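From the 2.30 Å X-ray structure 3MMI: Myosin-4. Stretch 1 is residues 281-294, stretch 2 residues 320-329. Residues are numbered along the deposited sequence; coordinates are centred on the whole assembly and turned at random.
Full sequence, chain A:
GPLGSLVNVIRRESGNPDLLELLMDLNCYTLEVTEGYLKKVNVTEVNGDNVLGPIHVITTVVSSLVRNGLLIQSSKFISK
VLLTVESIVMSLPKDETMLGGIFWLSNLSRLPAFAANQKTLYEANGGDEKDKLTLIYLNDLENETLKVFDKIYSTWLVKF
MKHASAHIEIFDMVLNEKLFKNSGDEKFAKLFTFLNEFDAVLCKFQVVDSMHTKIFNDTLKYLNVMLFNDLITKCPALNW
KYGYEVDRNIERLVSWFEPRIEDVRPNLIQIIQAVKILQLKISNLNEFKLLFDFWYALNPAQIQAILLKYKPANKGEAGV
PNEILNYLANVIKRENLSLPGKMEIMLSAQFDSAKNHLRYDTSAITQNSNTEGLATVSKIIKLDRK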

ATOM      1  N   LYS A 281     -12.665 -30.534   0.912  1.00 38.74           N
ATOM      2  CA  LYS A 281     -13.079 -31.689   1.689  1.00 45.36           C
ATOM      3  C   LYS A 281     -11.897 -32.615   1.735  1.00 47.79           C
ATOM      4  O   LYS A 281     -11.770 -33.476   0.897  1.00 49.67           O
ATOM      5  CB  LYS A 281     -14.204 -32.422   0.978  1.00 46.06           C
ATOM      6  CE  LYS A 281     -14.001 -34.943  -2.015  1.00 85.45           C
ATOM      7  NZ  LYS A 281     -13.379 -34.145  -3.094  1.00 82.95           N
ATOM      8  N   ILE A 282     -10.986 -32.433   2.670  1.00 45.73           N
ATOM      9  CA  ILE A 282      -9.728 -33.244   2.545  1.00 47.20           C
ATOM     10  C   ILE A 282      -9.847 -34.342   3.558  1.00 48.97           C
ATOM     11  O   ILE A 282     -10.106 -34.071   4.752  1.00 49.53           O
ATOM     12  CB  ILE A 282      -8.461 -32.492   2.870  1.00 47.50           C
ATOM     13  CG1 ILE A 282      -8.386 -31.193   2.044  1.00 51.71           C
ATOM     14  CG2 ILE A 282      -7.234 -33.375   2.636  1.00 42.61           C
ATOM     15  CD1 ILE A 282      -7.881 -30.022   2.930  1.00 54.69           C
ATOM     16  N   SER A 283      -9.671 -35.581   3.094  1.00 48.81           N
ATOM     17  CA  SER A 283      -9.777 -36.699   4.017  1.00 48.84           C
ATOM     18  C   SER A 283      -8.541 -37.600   4.189  1.00 47.62           C
ATOM     19  O   SER A 283      -8.607 -38.522   4.963  1.00 47.95           O
ATOM     20  CB  SER A 283     -11.014 -37.530   3.694  1.00 50.18           C
ATOM     21  OG  SER A 283     -10.840 -38.196   2.452  1.00 48.54           O
ATOM     22  N   ASN A 284      -7.418 -37.355   3.523  1.00 45.38           N
ATOM     23  CA  ASN A 284      -6.254 -38.106   3.949  1.00 43.91           C
ATOM     24  C   ASN A 284      -5.014 -37.412   3.676  1.00 40.32           C
ATOM     25  O   ASN A 284      -5.028 -36.466   2.910  1.00 38.12           O
ATOM     26  CB  ASN A 284      -6.249 -39.531   3.414  1.00 46.32           C
ATOM     27  CG  ASN A 284      -6.481 -39.593   1.900  1.00 52.68           C
ATOM     28  OD1 ASN A 284      -5.605 -39.234   1.083  1.00 42.10           O
ATOM     29  ND2 ASN A 284      -7.673 -40.052   1.522  1.00 60.43           N
ATOM     30  N   LEU A 285      -3.961 -37.820   4.389  1.00 41.45           N
ATOM     31  CA  LEU A 285      -2.801 -36.956   4.518  1.00 41.94           C
ATOM     32  C   LEU A 285      -2.160 -36.934   3.132  1.00 40.45           C
ATOM     33  O   LEU A 285      -1.452 -35.998   2.700  1.00 42.31           O
ATOM     34  CB  LEU A 285      -1.919 -37.369   5.724  1.00 41.79           C
ATOM     35  CG  LEU A 285      -0.823 -38.429   5.800  1.00 45.56           C
ATOM     36  CD1 LEU A 285      -0.190 -38.674   4.437  1.00 54.40           C
ATOM     37  CD2 LEU A 285       0.297 -38.138   6.831  1.00 39.78           C
ATOM     38  N   ASN A 286      -2.468 -38.017   2.438  1.00 38.33           N
ATOM     39  CA  ASN A 286      -2.131 -38.170   1.066  1.00 36.43           C
ATOM     40  C   ASN A 286      -2.740 -37.232   0.018  1.00 31.82           C
ATOM     41  O   ASN A 286      -2.019 -36.713  -0.808  1.00 31.53           O
ATOM     42  CB  ASN A 286      -2.410 -39.557   0.636  1.00 38.37           C
ATOM     43  CG  ASN A 286      -1.370 -39.998  -0.180  1.00 45.76           C
ATOM     44  OD1 ASN A 286      -1.287 -39.631  -1.358  1.00 52.08           O
ATOM     45  ND2 ASN A 286      -0.415 -40.719   0.440  1.00 58.53           N
ATOM     46  N   GLU A 287      -4.029 -36.975   0.095  1.00 29.07           N
ATOM     47  CA  GLU A 287      -4.563 -35.791  -0.591  1.00 32.57           C
ATOM     48  C   GLU A 287      -4.031 -34.490  -0.165  1.00 28.63           C
ATOM     49  O   GLU A 287      -3.745 -33.684  -1.066  1.00 28.55           O
ATOM     50  CB  GLU A 287      -6.053 -35.690  -0.433  1.00 35.06           C
ATOM     51  CG  GLU A 287      -6.597 -36.996  -0.403  1.00 44.43           C
ATOM     52  CD  GLU A 287      -8.098 -37.014  -0.311  1.00 59.77           C
ATOM     53  OE1 GLU A 287      -8.671 -36.512   0.729  1.00 64.05           O
ATOM     54  OE2 GLU A 287      -8.682 -37.572  -1.280  1.00 59.21           O
ATOM     55  N   PHE A 288      -3.861 -34.323   1.201  1.00 27.52           N
ATOM     56  CA  PHE A 288      -3.378 -33.095   1.812  1.00 22.56           C
ATOM     57  C   PHE A 288      -2.002 -32.831   1.287  1.00 21.61           C
ATOM     58  O   PHE A 288      -1.702 -31.681   1.039  1.00 23.11           O
ATOM     59  CB  PHE A 288      -3.434 -33.186   3.358  1.00 23.30           C
ATOM     60  CG  PHE A 288      -3.037 -31.941   4.040  1.00 18.43           C
ATOM     61  CD1 PHE A 288      -4.014 -31.012   4.343  1.00 19.16           C
ATOM     62  CD2 PHE A 288      -1.724 -31.655   4.314  1.00 19.35           C
ATOM     63  CE1 PHE A 288      -3.736 -29.858   4.924  1.00 17.47           C
ATOM     64  CE2 PHE A 288      -1.446 -30.358   4.964  1.00 26.88           C
ATOM     65  CZ  PHE A 288      -2.470 -29.475   5.230  1.00 10.34           C
ATOM     66  N   LYS A 289      -1.157 -33.880   1.195  1.00 23.00           N
ATOM     67  CA  LYS A 289       0.258 -33.675   0.866  1.00 27.62           C
ATOM     68  C   LYS A 289       0.307 -33.236  -0.555  1.00 26.68           C
ATOM     69  O   LYS A 289       1.056 -32.346  -0.964  1.00 24.86           O
ATOM     70  CB  LYS A 289       1.105 -34.953   1.026  1.00 30.95           C
ATOM     71  CG  LYS A 289       1.709 -35.155   2.498  1.00 35.01           C
ATOM     72  CD  LYS A 289       2.221 -36.555   2.783  1.00 38.61           C
ATOM     73  CE  LYS A 289       3.689 -36.735   2.453  1.00 40.95           C
ATOM     74  NZ  LYS A 289       4.400 -37.513   3.573  1.00 52.99           N
ATOM     75  N   LEU A 290      -0.586 -33.842  -1.306  1.00 31.07           N
ATOM     76  CA  LEU A 290      -0.729 -33.467  -2.715  1.00 34.42           C
ATOM     77  C   LEU A 290      -1.122 -32.020  -2.909  1.00 31.22           C
ATOM     78  O   LEU A 290      -0.541 -31.333  -3.767  1.00 29.28           O
ATOM     79  CB  LEU A 290      -1.696 -34.363  -3.472  1.00 35.29           C
ATOM     80  CG  LEU A 290      -1.299 -35.690  -4.070  1.00 38.79           C
ATOM     81  CD1 LEU A 290      -2.214 -35.826  -5.284  1.00 47.49           C
ATOM     82  CD2 LEU A 290       0.186 -35.725  -4.516  1.00 42.29           C
ATOM     83  N   LEU A 291      -2.021 -31.553  -2.038  1.00 30.83           N
ATOM     84  CA  LEU A 291      -2.423 -30.147  -2.085  1.00 30.09           C
ATOM     85  C   LEU A 291      -1.445 -29.140  -1.537  1.00 31.62           C
ATOM     86  O   LEU A 291      -1.255 -28.089  -2.193  1.00 33.39           O
ATOM     87  CB  LEU A 291      -3.803 -30.000  -1.533  1.00 30.07           C
ATOM     88  CG  LEU A 291      -4.879 -30.605  -2.458  1.00 34.17           C
ATOM     89  CD1 LEU A 291      -6.245 -30.764  -1.803  1.00 34.85           C
ATOM     90  CD2 LEU A 291      -5.113 -29.777  -3.715  1.00 25.36           C
ATOM     91  N   PHE A 292      -0.721 -29.441  -0.437  1.00 30.63           N
ATOM     92  CA  PHE A 292       0.047 -28.368   0.273  1.00 29.82           C
ATOM     93  C   PHE A 292       1.569 -28.514   0.412  1.00 32.02           C
ATOM     94  O   PHE A 292       2.267 -27.566   0.858  1.00 30.63           O
ATOM     95  CB  PHE A 292      -0.576 -28.235   1.654  1.00 32.13           C
ATOM     96  CG  PHE A 292      -2.023 -27.828   1.596  1.00 30.87           C
ATOM     97  CD1 PHE A 292      -2.359 -26.472   1.364  1.00 20.75           C
ATOM     98  CD2 PHE A 292      -3.040 -28.802   1.760  1.00 19.03           C
ATOM     99  CE1 PHE A 292      -3.734 -26.080   1.306  1.00 21.63           C
ATOM    100  CE2 PHE A 292      -4.403 -28.438   1.705  1.00 24.41           C
ATOM    101  CZ  PHE A 292      -4.770 -27.065   1.461  1.00 23.85           C
ATOM    102  N   ASP A 293       2.104 -29.715   0.091  1.00 30.77           N
ATOM    103  CA  ASP A 293       3.539 -29.840   0.135  1.00 30.69           C
ATOM    104  C   ASP A 293       4.070 -28.951  -0.959  1.00 29.59           C
ATOM    105  O   ASP A 293       3.645 -29.074  -2.123  1.00 30.77           O
ATOM    106  CB  ASP A 293       3.948 -31.306  -0.135  1.00 30.49           C
ATOM    107  CG  ASP A 293       3.883 -32.201   1.124  1.00 36.25           C
ATOM    108  OD1 ASP A 293       3.537 -31.768   2.244  1.00 31.17           O
ATOM    109  OD2 ASP A 293       4.181 -33.390   0.997  1.00 36.81           O
ATOM    110  N   PHE A 294       5.035 -28.122  -0.661  1.00 28.76           N
ATOM    111  CA  PHE A 294       5.676 -27.297  -1.711  1.00 28.87           C
ATOM    112  C   PHE A 294       4.654 -26.385  -2.359  1.00 28.19           C
ATOM    113  O   PHE A 294       4.703 -26.152  -3.569  1.00 27.09           O
ATOM    114  CB  PHE A 294       6.369 -28.096  -2.853  1.00 29.56           C
ATOM    115  CG  PHE A 294       6.806 -29.477  -2.498  1.00 31.67           C
ATOM    116  CD1 PHE A 294       7.612 -29.740  -1.372  1.00 36.10           C
ATOM    117  CD2 PHE A 294       6.422 -30.545  -3.315  1.00 37.51           C
ATOM    118  CE1 PHE A 294       8.013 -31.118  -1.065  1.00 39.09           C
ATOM    119  CE2 PHE A 294       6.819 -31.890  -3.012  1.00 40.26           C
ATOM    120  CZ  PHE A 294       7.602 -32.168  -1.876  1.00 29.26           C
ATOM    121  N   VAL A 320     -11.278 -31.951  11.043  1.00 44.38           N
ATOM    122  CA  VAL A 320     -10.037 -32.190  10.352  1.00 41.33           C
ATOM    123  C   VAL A 320      -9.529 -33.512  10.950  1.00 41.14           C
ATOM    124  O   VAL A 320      -9.594 -33.680  12.161  1.00 42.14           O
ATOM    125  CB  VAL A 320      -9.086 -30.963  10.482  1.00 38.99           C
ATOM    126  CG1 VAL A 320      -7.865 -31.193   9.660  1.00 40.10           C
ATOM    127  CG2 VAL A 320      -9.782 -29.753   9.948  1.00 33.66           C
ATOM    128  N   PRO A 321      -9.072 -34.467  10.111  1.00 40.59           N
ATOM    129  CA  PRO A 321      -8.425 -35.632  10.711  1.00 37.38           C
ATOM    130  C   PRO A 321      -7.147 -35.322  11.442  1.00 37.40           C
ATOM    131  O   PRO A 321      -6.295 -34.573  10.932  1.00 38.43           O
ATOM    132  CB  PRO A 321      -8.103 -36.549   9.507  1.00 38.56           C
ATOM    133  CG  PRO A 321      -8.450 -35.826   8.269  1.00 38.62           C
ATOM    134  CD  PRO A 321      -9.337 -34.655   8.661  1.00 40.35           C
ATOM    135  N   ASN A 322      -6.997 -35.967  12.616  1.00 37.68           N
ATOM    136  CA  ASN A 322      -5.833 -35.821  13.451  1.00 35.49           C
ATOM    137  C   ASN A 322      -4.568 -36.073  12.720  1.00 31.30           C
ATOM    138  O   ASN A 322      -3.587 -35.401  12.889  1.00 31.67           O
ATOM    139  CB  ASN A 322      -5.976 -36.683  14.703  1.00 36.30           C
ATOM    140  CG  ASN A 322      -7.098 -36.216  15.568  1.00 33.66           C
ATOM    141  OD1 ASN A 322      -7.837 -37.030  16.015  1.00 42.26           O
ATOM    142  ND2 ASN A 322      -7.246 -34.933  15.784  1.00 35.40           N
ATOM    143  N   GLU A 323      -4.646 -37.022  11.829  1.00 31.60           N
ATOM    144  CA  GLU A 323      -3.550 -37.337  10.935  1.00 32.45           C
ATOM    145  C   GLU A 323      -3.032 -36.142  10.112  1.00 30.90           C
ATOM    146  O   GLU A 323      -1.815 -35.922   9.996  1.00 34.06           O
ATOM    147  CB  GLU A 323      -3.956 -38.464  10.024  1.00 34.54           C
ATOM    148  CG  GLU A 323      -2.745 -39.123   9.356  1.00 48.77           C
ATOM    149  N   ILE A 324      -3.933 -35.286   9.700  1.00 26.83           N
ATOM    150  CA  ILE A 324      -3.521 -34.038   9.107  1.00 28.99           C
ATOM    151  C   ILE A 324      -2.993 -32.977  10.035  1.00 24.00           C
ATOM    152  O   ILE A 324      -1.969 -32.364   9.703  1.00 23.76           O
ATOM    153  CB  ILE A 324      -4.631 -33.519   8.164  1.00 28.14           C
ATOM    154  CG1 ILE A 324      -4.449 -34.322   6.921  1.00 36.09           C
ATOM    155  CG2 ILE A 324      -4.502 -32.039   7.810  1.00 27.56           C
ATOM    156  CD1 ILE A 324      -5.843 -34.466   6.177  1.00 42.88           C
ATOM    157  N   LEU A 325      -3.676 -32.832  11.189  1.00 25.15           N
ATOM    158  CA  LEU A 325      -3.257 -31.889  12.290  1.00 26.22           C
ATOM    159  C   LEU A 325      -1.810 -32.230  12.729  1.00 23.53           C
ATOM    160  O   LEU A 325      -0.926 -31.402  12.822  1.00 25.23           O
ATOM    161  CB  LEU A 325      -4.234 -31.970  13.460  1.00 26.85           C
ATOM    162  CG  LEU A 325      -5.609 -31.400  13.170  1.00 24.41           C
ATOM    163  CD1 LEU A 325      -6.496 -31.623  14.381  1.00 28.98           C
ATOM    164  CD2 LEU A 325      -5.591 -29.933  12.712  1.00 26.40           C
ATOM    165  N   ASN A 326      -1.591 -33.518  12.876  1.00 24.11           N
ATOM    166  CA  ASN A 326      -0.336 -34.128  13.241  1.00 25.20           C
ATOM    167  C   ASN A 326       0.844 -33.903  12.310  1.00 21.86           C
ATOM    168  O   ASN A 326       1.856 -33.453  12.719  1.00 19.22           O
ATOM    169  CB  ASN A 326      -0.572 -35.601  13.407  1.00 27.20           C
ATOM    170  CG  ASN A 326       0.361 -36.217  14.352  1.00 42.28           C
ATOM    171  OD1 ASN A 326       1.305 -36.894  13.977  1.00 46.72           O
ATOM    172  ND2 ASN A 326       0.103 -36.006  15.604  1.00 57.88           N
ATOM    173  N   TYR A 327       0.675 -34.263  11.061  1.00 21.53           N
ATOM    174  CA  TYR A 327       1.619 -33.900   9.967  1.00 21.10           C
ATOM    175  C   TYR A 327       1.963 -32.401   9.871  1.00 13.71           C
ATOM    176  O   TYR A 327       3.086 -32.019   9.830  1.00 17.20           O
ATOM    177  CB  TYR A 327       0.981 -34.376   8.627  1.00 22.13           C
ATOM    178  CG  TYR A 327       1.824 -34.034   7.435  1.00 23.56           C
ATOM    179  CD1 TYR A 327       3.113 -34.570   7.333  1.00 27.81           C
ATOM    180  CD2 TYR A 327       1.397 -33.099   6.485  1.00 20.27           C
ATOM    181  CE1 TYR A 327       3.965 -34.238   6.262  1.00 31.06           C
ATOM    182  CE2 TYR A 327       2.240 -32.814   5.315  1.00 20.67           C
ATOM    183  CZ  TYR A 327       3.488 -33.422   5.225  1.00 28.36           C
ATOM    184  OH  TYR A 327       4.410 -33.144   4.223  1.00 30.54           O
ATOM    185  N   LEU A 328       0.975 -31.549   9.932  1.00 16.40           N
ATOM    186  CA  LEU A 328       1.292 -30.058  10.076  1.00 18.00           C
ATOM    187  C   LEU A 328       2.167 -29.676  11.206  1.00 12.73           C
ATOM    188  O   LEU A 328       3.093 -28.926  11.003  1.00 16.50           O
ATOM    189  CB  LEU A 328      -0.023 -29.248  10.081  1.00 18.22           C
ATOM    190  CG  LEU A 328      -0.675 -28.928   8.707  1.00 23.24           C
ATOM    191  CD1 LEU A 328      -2.095 -28.436   8.891  1.00 20.62           C
ATOM    192  CD2 LEU A 328       0.154 -27.939   7.912  1.00 18.31           C
ATOM    193  N   ALA A 329       1.823 -30.194  12.420  1.00 17.12           N
ATOM    194  CA  ALA A 329       2.662 -30.011  13.685  1.00 16.42           C
ATOM    195  C   ALA A 329       4.083 -30.359  13.370  1.00 12.91           C
ATOM    196  O   ALA A 329       5.022 -29.568  13.561  1.00 19.54           O
ATOM    197  CB  ALA A 329       2.033 -30.866  14.872  1.00 14.30           C
TER

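Two helices, 285-292 and 322-329, pack side by side with their N-to-C directions 44° apart and their axes 9.9 Å apart at closest approach. Each begins near the same end of the contact, so the chains draw close there: the CA atoms of Leu285 and Ile324 lie 5.5 Å apart, and those of Ser283 and Pro321 6.9 Å.

The centre of the interface belongs to Phe288 and Ile324, both buried, with CA-to-CB bonds directed toward the other stretch. Phe288 adopts chi1 t (-176°) with chi2 at 91°, and this pose offers a face of its ring to Ile324. The CG2 methyl of Ile324 sits 3.9 Å from the centroid of the Phe288 ring, 21° off the normal, a CH-pi contact in which a weakly polarised methyl meets the pi cloud. A beta-branched residue suits this place because its two branches spring from CB in different directions. While CG2 covers the phenyl ring, the other branch, with chi1 m and chi2 t, runs back toward the start of the first helix: Ile324 CG1 is 4.1 Å from Leu285 CB, and Ile324 CD1 is 4.0 Å from Ile282 CG2. The tip of the Phe288 ring goes deeper, its CZ reaching Leu328 CD1 at 3.8 Å. Leu328 has a CA-to-CB bond directed sideways, but its m,t side chain brings its end nearer to the ring.

Tyr327, one helical turn beyond Glu323, loses more area to the other stretch than any other residue here. Its chi1 of 178° (t) carries the ring along the first helix toward its C-terminal end. Leu285 has an unusual conformation, chi1 p (85°) with chi2 between wells at 26°; its CD2 lies 4.2 Å from Tyr327 CB and 4.1 Å from Glu323 CG, aliphatic neighbours that an apolar leucine suits. Phe288 CD2 meets the ring edge at Tyr327 CD2, 4.1 Å away, and Lys289 lays its methylene chain over one face, with Lys289 CG 3.7 Å from Tyr327 CZ. Lysine serves well here because its long hydrocarbon stem can cover an aromatic ring even though its CA-to-CB bond points sideways. At the far end of the ring the hydroxyl finds a polar partner: Tyr327 OH donates to Asp293 OD1 at 2.6 Å, the one hydrogen bond between the stretches. Asp293 is the first residue after the helix to leave helical phi/psi, and with chi1 m its OD1 lies near the ring plane, where the phenolic O-H prefers to lie.

The entry to the first helix is secured within its own stretch. Asn284, at the N-cap with chi1 p, accepts from Glu287 N through its side chain, satisfying an amide that the first turn leaves free. Glu287 reciprocates: its OE1 accepts from Ser283 N at 2.7 Å and from Ser283 OG at 3.2 Å. Pro321 occupies the N-cap position of the second helix, and its ring packs against the residues leading into the first helix, Pro321 CD lying 4.0 Å from Ile282 O.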